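Local coordinates for protein rhamnosidase B (Bacillus sp., PDB 2OKX) that catalyses the hydrolysis of terminal alpha-L-rhamnose units from rhamnosides, as a member of glycoside hydrolase family 78, at residues F565-S570 with L856-C861; S580-L585 with M803-Y808; C839-P844 with H862-A867. One frame throughout, in Å; residues are numbered along the deposited sequence.

Interaction 1: residues F565-S570 with L856-C861; sequences FVDCPS and LTRSHC
Cys861 carries SG anti to its backbone N (chi1 -177°), and this swings the sulfur onto the Pro569 ring, where SG lies 3.8 Å from Pro569 CD and only slightly farther from CG. Cys568 differs: its SG stands between the backbone N and the carbonyl carbon (chi1 59°), on the Ser859 side. The Cys861 carbonyl comes close to side-chain carbons, its O 3.1 Å from Cys568 CB and 3.4 Å from Pro569 CD, so that one oxygen nestles against both residues. No direct hydrogen bond joins the two segments. Instead a water appears to link the hydroxyls, 2.5 Å from Ser570 OG and 2.6 Å from Ser859 OG, and gives a weak bond to Cys861 O; the Ser859 side is doubtful because the placing of its OG is unsure, and with it the ST turn to Cys861 N.

At the other end, Asp567 OD2 sits 4.3 Å from Arg858 NH2, at the edge of the guanidinium and near its plane, too far for a salt bridge. Arg858 has its ion pairs with Glu841 and Glu572, while Asp567 OD1 accepts from Val574 N and OD2 bonds a glycerol, probably from the crystallisation liquor. Such a meeting of interhelical loops is consistent with the loop end of the (alpha/alpha)6 barrel, where the active site of six-hairpin glycosidases lies.

Interaction 2: residues S580-L585 with M803-Y808; sequences SRNEAL and MSFFYY
Arg581, the first residue of 580-585 to reach across, sends its NH2 between two aromatic rings, 3.6 Å from CE1 of Phe805 and the same distance from CE1 of Phe806. The chain leaves with CG anti to the backbone N and then bends at chi2. Its guanidinium plane is nearly parallel to that of the Phe806 ring, 5° apart, though the two groups meet obliquely and not face on; it is steeply inclined to the ring of Phe805. NH2 also donates to the neighbouring Asn582 OD1 over 3.1 Å, a bond tilted out of both the guanidinium and the amide planes, while NH1 makes salt bridges with Glu639 and Glu809; the buried charge is thus held through both terminal nitrogens.

Asn582 comes next and lies flat on one face of Phe805. Its amide and the ring are stacked, with planes 15° apart; CG rides 3.6 Å above the ring, offset toward the rim, and ND2 reaches 3.4 Å from Phe805 CB. Nearer the backbone, Asn582 CB adds a CH-pi contact over the same face. The bond from Arg581 should keep the amide from turning, and so keep it flat on the ring.

One turn on, Leu585 uses CD1 twice, touching Phe805 CZ at 3.8 Å and resting over the centre of the Arg581 guanidinium. Phe805 is therefore met by all three residues, and it also meets Phe871 edge-to-face.

The short helical axes approach to 11.2 Å and cross at 61°. Two helices far apart in sequence, joined through aromatic rings and a buried arginine, suit the (alpha/alpha)6 barrel of the catalytic domain.

Interaction 3: residues C839-P844 with H862-A867; sequences CWEMYP and HAWSAA
Glu841 lies along one face of the His862 ring, the two side chains running side by side and pointing the same way. Starting at the root, Glu841 CB lies against the ring, 3.6 Å from His862 CG. With CG of Glu841 anti to its backbone N (chi1 178°), that methylene comes to rest 3.4 Å above the ring centroid, almost exactly on the ring normal, in a CH-pi contact. The chain stays extended, which carries CD over the outer part of the ring, and the carboxylate stacks with its plane 15° from that of the imidazole. At the tip, OE1 turns to Arg858 and OE2 accepts from Ser859 N. An alanine in place of His862 would remove the ring packed on Glu841 CG and CD and would probably open a gap there, leaving the carboxylate to its polar partners alone on that side and freer to shift.

Three successive carbonyls of 839-841 take one backbone N-H and two side-chain donors from 862-867. Cys839 O receives His862 N at 2.9 Å. Trp840 O takes the hydroxyl of Ser865, OG to O 2.6 Å. Glu841 O is met in its carbonyl plane, on a lone pair, by NE1 of Trp864 at 3.2 Å, and the oxygen lies close to the indole plane. Beside them, Cys839 CB packs on Ser865 CB at 3.8 Å.

Both segments belong to the long loop linking helix 817-833 to helix 868-876. Trp840 and Tyr843 lean on helix 817-833, His862, Trp864 and Ala866 face helix 577-590, and Ser865 and Ala867 rest against helix 801-813.

Interactions 1 and 3 are nearly continuous, their centres about 8 Å apart: the salt bridge from Arg858 NH2 to Glu841 OE1 measures 2.9 Å, and Ser859 O probably accepts from Glu841 N. Glycerol, probably from the crystallisation liquor, lies about 3 Å from the Arg858 side chain and likewise from that of His862, which is consistent with the two contacts bordering the sugar-binding pocket. Interaction 2 joins two helices, its centre about 10 Å from that of interaction 3. Ser804 OG and Tyr843 OH, 2.7 Å apart, probably share a hydrogen bond, and Phe805 CD2 packs 3.7 Å from Ala867 CB. Phe565 reaches helix 577-590 from interaction 1, its CZ 3.8 Å from Ala584 CA.

Interaction 1: residues F565-S570 with L856-C861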
loop_
_atom_site.group_PDB
_atom_site.type_symbol
_atom_site.label_atom_id
_atom_site.label_comp_id
_atom_site.label_asym_id
_atom_site.label_seq_id
_atom_site.Cartn_x
_atom_site.Cartn_y
_atom_site.Cartn_z
ATOM N N PHE A 565 7.771 -1.426 -5.949
ATOM C CA PHE A 565 6.530 -0.909 -6.508
ATOM C C PHE A 565 5.517 -1.252 -5.420
ATOM O O PHE A 565 5.721 -2.210 -4.672
ATOM C CB PHE A 565 6.139 -1.659 -7.789
ATOM C CG PHE A 565 6.951 -1.280 -8.992
ATOM C CD1 PHE A 565 7.862 -2.175 -9.544
ATOM C CD2 PHE A 565 6.795 -0.031 -9.584
ATOM C CE1 PHE A 565 8.608 -1.831 -10.673
ATOM C CE2 PHE A 565 7.534 0.325 -10.714
ATOM C CZ PHE A 565 8.444 -0.580 -11.259
ATOM N N VAL A 566 4.446 -0.476 -5.306
ATOM C CA VAL A 566 3.414 -0.777 -4.320
ATOM C C VAL A 566 2.064 -0.605 -4.996
ATOM O O VAL A 566 1.960 0.064 -6.027
ATOM C CB VAL A 566 3.486 0.143 -3.063
ATOM C CG1 VAL A 566 4.771 -0.113 -2.304
ATOM C CG2 VAL A 566 3.382 1.604 -3.463
ATOM N N ASP A 567 1.039 -1.235 -4.440
ATOM C CA ASP A 567 -0.300 -1.134 -5.004
ATOM C C ASP A 567 -0.814 0.299 -4.876
ATOM O O ASP A 567 -1.369 0.852 -5.825
ATOM C CB ASP A 567 -1.252 -2.119 -4.302
ATOM C CG ASP A 567 -1.331 -1.899 -2.793
ATOM O OD1 ASP A 567 -0.314 -1.501 -2.189
ATOM O OD2 ASP A 567 -2.409 -2.150 -2.205
ATOM N N CYS A 568 -0.616 0.897 -3.705
ATOM C CA CYS A 568 -1.056 2.266 -3.454
ATOM C C CYS A 568 -0.287 2.879 -2.282
ATOM O O CYS A 568 0.295 2.167 -1.467
ATOM C CB CYS A 568 -2.563 2.301 -3.164
ATOM S SG CYS A 568 -3.088 1.311 -1.739
ATOM N N PRO A 569 -0.275 4.217 -2.188
ATOM C CA PRO A 569 0.433 4.908 -1.106
ATOM C C PRO A 569 -0.390 5.121 0.167
ATOM O O PRO A 569 0.162 5.423 1.227
ATOM C CB PRO A 569 0.812 6.230 -1.754
ATOM C CG PRO A 569 -0.421 6.526 -2.573
ATOM C CD PRO A 569 -0.732 5.176 -3.213
ATOM N N SER A 570 -1.706 4.967 0.064
ATOM C CA SER A 570 -2.575 5.182 1.213
ATOM C C SER A 570 -2.884 3.935 2.039
ATOM O O SER A 570 -2.251 3.701 3.071
ATOM C CB SER A 570 -3.887 5.839 0.763
ATOM O OG SER A 570 -4.554 5.049 -0.207
ATOM N N LEU A 856 -16.750 5.925 -5.421
ATOM C CA LEU A 856 -16.226 5.903 -6.778
ATOM C C LEU A 856 -15.220 4.761 -6.896
ATOM O O LEU A 856 -15.141 4.087 -7.926
ATOM C CB LEU A 856 -15.543 7.242 -7.100
ATOM C CG LEU A 856 -16.469 8.462 -7.156
ATOM C CD1 LEU A 856 -15.654 9.757 -7.198
ATOM C CD2 LEU A 856 -17.369 8.348 -8.382
ATOM N N THR A 857 -14.467 4.547 -5.821
ATOM C CA THR A 857 -13.429 3.522 -5.767
ATOM C C THR A 857 -12.916 3.487 -4.327
ATOM O O THR A 857 -13.226 4.386 -3.542
ATOM C CB THR A 857 -12.254 3.903 -6.705
ATOM O OG1 THR A 857 -11.216 2.917 -6.630
ATOM C CG2 THR A 857 -11.685 5.260 -6.302
ATOM N N ARG A 858 -12.153 2.461 -3.967
ATOM C CA ARG A 858 -11.598 2.407 -2.613
ATOM C C ARG A 858 -10.378 3.324 -2.644
ATOM O O ARG A 858 -10.416 4.454 -2.153
ATOM C CB ARG A 858 -11.162 0.986 -2.239
ATOM C CG ARG A 858 -10.507 0.925 -0.854
ATOM C CD ARG A 858 -9.822 -0.407 -0.562
ATOM N NE ARG A 858 -8.732 -0.707 -1.491
ATOM C CZ ARG A 858 -7.596 -1.304 -1.136
ATOM N NH1 ARG A 858 -7.396 -1.656 0.131
ATOM N NH2 ARG A 858 -6.665 -1.571 -2.048
ATOM N N SER A 859 -9.299 2.827 -3.239
ATOM C CA SER A 859 -8.069 3.594 -3.384
ATOM C C SER A 859 -8.175 4.488 -4.621
ATOM O O SER A 859 -8.621 4.044 -5.685
ATOM C CB SER A 859 -6.883 2.651 -3.547
ATOM O OG SER A 859 -5.762 3.338 -4.074
ATOM N N HIS A 860 -7.767 5.747 -4.481
ATOM C CA HIS A 860 -7.818 6.686 -5.595
ATOM C C HIS A 860 -6.482 6.778 -6.318
ATOM O O HIS A 860 -6.338 7.550 -7.267
ATOM C CB HIS A 860 -8.229 8.075 -5.095
ATOM C CG HIS A 860 -9.674 8.172 -4.717
ATOM N ND1 HIS A 860 -10.579 8.929 -5.430
ATOM C CD2 HIS A 860 -10.380 7.569 -3.731
ATOM C CE1 HIS A 860 -11.781 8.785 -4.900
ATOM N NE2 HIS A 860 -11.688 7.965 -3.869
ATOM N N CYS A 861 -5.508 5.989 -5.876
ATOM C CA CYS A 861 -4.179 6.014 -6.480
ATOM C C CYS A 861 -3.586 4.606 -6.553
ATOM O O CYS A 861 -2.946 4.151 -5.610
ATOM C CB CYS A 861 -3.261 6.932 -5.655
ATOM S SG CYS A 861 -1.579 7.163 -6.312
HETATM O O HOH W 1 -4.227 4.917 -2.661
#

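Interaction 2: residues S580-L585 with M803-Y808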
loop_
_atom_site.group_PDB
_atom_site.type_symbol
_atom_site.label_atom_id
_atom_site.label_comp_id
_atom_site.label_asym_id
_atom_site.label_seq_id
_atom_site.Cartn_x
_atom_site.Cartn_y
_atom_site.Cartn_z
ATOM N N SER A 580 2.617 -4.901 -10.105
ATOM C CA SER A 580 3.946 -4.539 -10.584
ATOM C C SER A 580 4.231 -4.782 -12.064
ATOM O O SER A 580 5.070 -4.098 -12.641
ATOM C CB SER A 580 5.018 -5.240 -9.743
ATOM O OG SER A 580 5.131 -6.607 -10.091
ATOM N N ARG A 581 3.567 -5.755 -12.677
ATOM C CA ARG A 581 3.808 -6.012 -14.096
ATOM C C ARG A 581 3.425 -4.782 -14.917
ATOM O O ARG A 581 4.211 -4.307 -15.740
ATOM C CB ARG A 581 3.014 -7.232 -14.574
ATOM C CG ARG A 581 3.244 -7.588 -16.046
ATOM C CD ARG A 581 2.223 -6.924 -16.966
ATOM N NE ARG A 581 2.542 -7.135 -18.378
ATOM C CZ ARG A 581 1.707 -6.877 -19.384
ATOM N NH1 ARG A 581 2.082 -7.101 -20.638
ATOM N NH2 ARG A 581 0.493 -6.403 -19.140
ATOM N N ASN A 582 2.225 -4.258 -14.684
ATOM C CA ASN A 582 1.773 -3.078 -15.410
ATOM C C ASN A 582 2.566 -1.852 -14.980
ATOM O O ASN A 582 2.959 -1.033 -15.809
ATOM C CB ASN A 582 0.281 -2.830 -15.168
ATOM C CG ASN A 582 -0.605 -3.855 -15.855
ATOM O OD1 ASN A 582 -0.126 -4.757 -16.543
ATOM N ND2 ASN A 582 -1.911 -3.714 -15.670
ATOM N N GLU A 583 2.804 -1.730 -13.679
ATOM C CA GLU A 583 3.544 -0.593 -13.159
ATOM C C GLU A 583 4.947 -0.511 -13.757
ATOM O O GLU A 583 5.443 0.578 -14.020
ATOM C CB GLU A 583 3.617 -0.663 -11.631
ATOM C CG GLU A 583 2.249 -0.623 -10.957
ATOM C CD GLU A 583 2.332 -0.814 -9.449
ATOM O OE1 GLU A 583 2.911 -1.828 -9.012
ATOM O OE2 GLU A 583 1.814 0.044 -8.703
ATOM N N ALA A 584 5.578 -1.659 -13.988
ATOM C CA ALA A 584 6.923 -1.666 -14.558
ATOM C C ALA A 584 6.903 -1.110 -15.978
ATOM O O ALA A 584 7.745 -0.293 -16.343
ATOM C CB ALA A 584 7.500 -3.095 -14.558
ATOM N N LEU A 585 5.948 -1.563 -16.783
ATOM C CA LEU A 585 5.843 -1.094 -18.163
ATOM C C LEU A 585 5.589 0.408 -18.245
ATOM O O LEU A 585 6.189 1.100 -19.071
ATOM C CB LEU A 585 4.728 -1.839 -18.897
ATOM C CG LEU A 585 4.969 -3.333 -19.142
ATOM C CD1 LEU A 585 3.722 -3.952 -19.744
ATOM C CD2 LEU A 585 6.163 -3.522 -20.065
ATOM N N MET A 803 -7.731 -4.082 -15.439
ATOM C CA MET A 803 -8.204 -4.963 -16.496
ATOM C C MET A 803 -8.198 -4.197 -17.818
ATOM O O MET A 803 -7.959 -4.779 -18.874
ATOM C CB MET A 803 -9.615 -5.458 -16.162
ATOM C CG MET A 803 -10.180 -6.494 -17.125
ATOM S SD MET A 803 -9.195 -8.011 -17.256
ATOM C CE MET A 803 -9.074 -8.152 -19.054
ATOM N N SER A 804 -8.455 -2.891 -17.757
ATOM C CA SER A 804 -8.447 -2.065 -18.963
ATOM C C SER A 804 -7.096 -2.174 -19.669
ATOM O O SER A 804 -7.023 -2.138 -20.895
ATOM C CB SER A 804 -8.715 -0.593 -18.621
ATOM O OG SER A 804 -10.078 -0.366 -18.299
ATOM N N PHE A 805 -6.028 -2.312 -18.888
ATOM C CA PHE A 805 -4.680 -2.415 -19.449
ATOM C C PHE A 805 -4.595 -3.600 -20.406
ATOM O O PHE A 805 -4.094 -3.472 -21.527
ATOM C CB PHE A 805 -3.648 -2.583 -18.328
ATOM C CG PHE A 805 -2.222 -2.371 -18.772
ATOM C CD1 PHE A 805 -1.617 -3.240 -19.676
ATOM C CD2 PHE A 805 -1.480 -1.305 -18.268
ATOM C CE1 PHE A 805 -0.291 -3.053 -20.075
ATOM C CE2 PHE A 805 -0.155 -1.106 -18.657
ATOM C CZ PHE A 805 0.443 -1.983 -19.562
ATOM N N PHE A 806 -5.077 -4.751 -19.955
ATOM C CA PHE A 806 -5.059 -5.953 -20.777
ATOM C C PHE A 806 -5.966 -5.756 -21.988
ATOM O O PHE A 806 -5.658 -6.214 -23.089
ATOM C CB PHE A 806 -5.508 -7.162 -19.946
ATOM C CG PHE A 806 -4.578 -7.489 -18.808
ATOM C CD1 PHE A 806 -3.274 -7.901 -19.056
ATOM C CD2 PHE A 806 -4.999 -7.365 -17.486
ATOM C CE1 PHE A 806 -2.396 -8.185 -18.003
ATOM C CE2 PHE A 806 -4.131 -7.647 -16.426
ATOM C CZ PHE A 806 -2.830 -8.057 -16.684
ATOM N N TYR A 807 -7.075 -5.055 -21.786
ATOM C CA TYR A 807 -8.016 -4.784 -22.868
ATOM C C TYR A 807 -7.340 -3.942 -23.956
ATOM O O TYR A 807 -7.530 -4.183 -25.153
ATOM C CB TYR A 807 -9.245 -4.061 -22.308
ATOM C CG TYR A 807 -10.270 -3.637 -23.339
ATOM C CD1 TYR A 807 -10.748 -4.535 -24.298
ATOM C CD2 TYR A 807 -10.777 -2.344 -23.339
ATOM C CE1 TYR A 807 -11.709 -4.144 -25.230
ATOM C CE2 TYR A 807 -11.736 -1.945 -24.260
ATOM C CZ TYR A 807 -12.196 -2.849 -25.202
ATOM O OH TYR A 807 -13.148 -2.444 -26.102
ATOM N N TYR A 808 -6.544 -2.962 -23.539
ATOM C CA TYR A 808 -5.846 -2.104 -24.494
ATOM C C TYR A 808 -4.779 -2.895 -25.251
ATOM O O TYR A 808 -4.543 -2.653 -26.436
ATOM C CB TYR A 808 -5.220 -0.896 -23.784
ATOM C CG TYR A 808 -6.233 0.019 -23.108
ATOM C CD1 TYR A 808 -7.579 0.008 -23.481
ATOM C CD2 TYR A 808 -5.840 0.904 -22.101
ATOM C CE1 TYR A 808 -8.515 0.858 -22.862
ATOM C CE2 TYR A 808 -6.762 1.755 -21.480
ATOM C CZ TYR A 808 -8.093 1.726 -21.863
ATOM O OH TYR A 808 -9.000 2.567 -21.253
#

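Interaction 3: residues C839-P844 with H862-A867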
loop_
_atom_site.group_PDB
_atom_site.type_symbol
_atom_site.label_atom_id
_atom_site.label_comp_id
_atom_site.label_asym_id
_atom_site.label_seq_id
_atom_site.Cartn_x
_atom_site.Cartn_y
_atom_site.Cartn_z
ATOM N N CYS A 839 -4.706 7.798 -10.755
ATOM C CA CYS A 839 -5.629 6.815 -11.315
ATOM C C CYS A 839 -6.288 5.917 -10.277
ATOM O O CYS A 839 -5.615 5.311 -9.435
ATOM C CB CYS A 839 -4.899 5.950 -12.342
ATOM S SG CYS A 839 -4.128 6.937 -13.638
ATOM N N TRP A 840 -7.610 5.819 -10.374
ATOM C CA TRP A 840 -8.412 5.022 -9.453
ATOM C C TRP A 840 -8.125 3.535 -9.508
ATOM O O TRP A 840 -7.813 2.984 -10.561
ATOM C CB TRP A 840 -9.905 5.219 -9.727
ATOM C CG TRP A 840 -10.396 6.617 -9.554
ATOM C CD1 TRP A 840 -9.727 7.669 -8.993
ATOM C CD2 TRP A 840 -11.680 7.115 -9.938
ATOM N NE1 TRP A 840 -10.519 8.795 -9.008
ATOM C CE2 TRP A 840 -11.723 8.480 -9.582
ATOM C CE3 TRP A 840 -12.801 6.538 -10.550
ATOM C CZ2 TRP A 840 -12.846 9.281 -9.820
ATOM C CZ3 TRP A 840 -13.916 7.334 -10.787
ATOM C CH2 TRP A 840 -13.928 8.693 -10.421
ATOM N N GLU A 841 -8.271 2.890 -8.358
ATOM C CA GLU A 841 -8.063 1.456 -8.239
ATOM C C GLU A 841 -9.122 0.714 -9.054
ATOM O O GLU A 841 -8.828 -0.269 -9.729
ATOM C CB GLU A 841 -8.176 1.053 -6.767
ATOM C CG GLU A 841 -8.035 -0.430 -6.487
ATOM C CD GLU A 841 -8.308 -0.760 -5.023
ATOM O OE1 GLU A 841 -8.016 -1.897 -4.601
ATOM O OE2 GLU A 841 -8.820 0.121 -4.295
ATOM N N MET A 842 -10.359 1.191 -8.976
ATOM C CA MET A 842 -11.467 0.557 -9.680
ATOM C C MET A 842 -12.399 1.588 -10.283
ATOM O O MET A 842 -12.284 2.789 -10.008
ATOM C CB MET A 842 -12.275 -0.314 -8.711
ATOM C CG MET A 842 -11.469 -1.379 -7.990
ATOM S SD MET A 842 -12.403 -2.101 -6.616
ATOM C CE MET A 842 -12.349 -0.722 -5.456
ATOM N N TYR A 843 -13.330 1.108 -11.104
ATOM C CA TYR A 843 -14.321 1.968 -11.732
ATOM C C TYR A 843 -15.546 2.048 -10.832
ATOM O O TYR A 843 -15.776 1.166 -10.003
ATOM C CB TYR A 843 -14.728 1.406 -13.097
ATOM C CG TYR A 843 -13.662 1.544 -14.155
ATOM C CD1 TYR A 843 -13.317 0.465 -14.970
ATOM C CD2 TYR A 843 -13.000 2.758 -14.347
ATOM C CE1 TYR A 843 -12.336 0.591 -15.950
ATOM C CE2 TYR A 843 -12.021 2.894 -15.325
ATOM C CZ TYR A 843 -11.693 1.806 -16.122
ATOM O OH TYR A 843 -10.717 1.936 -17.084
ATOM N N PRO A 844 -16.339 3.119 -10.972
ATOM C CA PRO A 844 -17.545 3.286 -10.157
ATOM C C PRO A 844 -18.612 2.274 -10.561
ATOM O O PRO A 844 -18.518 1.647 -11.617
ATOM C CB PRO A 844 -17.990 4.713 -10.481
ATOM C CG PRO A 844 -16.729 5.396 -10.872
ATOM C CD PRO A 844 -16.040 4.352 -11.717
ATOM N N HIS A 862 -3.814 3.925 -7.675
ATOM C CA HIS A 862 -3.314 2.566 -7.904
ATOM C C HIS A 862 -2.588 2.573 -9.243
ATOM O O HIS A 862 -3.223 2.674 -10.292
ATOM C CB HIS A 862 -4.477 1.564 -7.969
ATOM C CG HIS A 862 -4.630 0.726 -6.737
ATOM N ND1 HIS A 862 -4.510 -0.649 -6.750
ATOM C CD2 HIS A 862 -4.907 1.066 -5.457
ATOM C CE1 HIS A 862 -4.706 -1.118 -5.531
ATOM N NE2 HIS A 862 -4.950 -0.098 -4.727
ATOM N N ALA A 863 -1.264 2.463 -9.210
ATOM C CA ALA A 863 -0.486 2.494 -10.443
ATOM C C ALA A 863 -0.803 1.347 -11.392
ATOM O O ALA A 863 -0.417 1.389 -12.558
ATOM C CB ALA A 863 1.017 2.524 -10.131
ATOM N N TRP A 864 -1.500 0.319 -10.917
ATOM C CA TRP A 864 -1.830 -0.776 -11.819
ATOM C C TRP A 864 -2.884 -0.277 -12.816
ATOM O O TRP A 864 -3.196 -0.946 -13.806
ATOM C CB TRP A 864 -2.302 -2.016 -11.028
ATOM C CG TRP A 864 -3.729 -2.038 -10.529
ATOM C CD1 TRP A 864 -4.615 -0.997 -10.469
ATOM C CD2 TRP A 864 -4.426 -3.184 -10.016
ATOM N NE1 TRP A 864 -5.822 -1.425 -9.954
ATOM C CE2 TRP A 864 -5.731 -2.763 -9.668
ATOM C CE3 TRP A 864 -4.072 -4.526 -9.817
ATOM C CZ2 TRP A 864 -6.685 -3.639 -9.132
ATOM C CZ3 TRP A 864 -5.021 -5.400 -9.285
ATOM C CH2 TRP A 864 -6.314 -4.949 -8.949
ATOM N N SER A 865 -3.381 0.933 -12.561
ATOM C CA SER A 865 -4.395 1.584 -13.393
ATOM C C SER A 865 -3.814 2.687 -14.290
ATOM O O SER A 865 -4.570 3.399 -14.952
ATOM C CB SER A 865 -5.469 2.230 -12.508
ATOM O OG SER A 865 -6.185 1.274 -11.745
ATOM N N ALA A 866 -2.490 2.831 -14.319
ATOM C CA ALA A 866 -1.861 3.896 -15.111
ATOM C C ALA A 866 -1.611 3.590 -16.592
ATOM O O ALA A 866 -0.707 4.166 -17.206
ATOM C CB ALA A 866 -0.546 4.324 -14.444
ATOM N N ALA A 867 -2.426 2.714 -17.166
ATOM C CA ALA A 867 -2.296 2.323 -18.572
ATOM C C ALA A 867 -1.933 3.419 -19.585
ATOM O O ALA A 867 -1.038 3.225 -20.411
ATOM C CB ALA A 867 -3.572 1.612 -19.028
#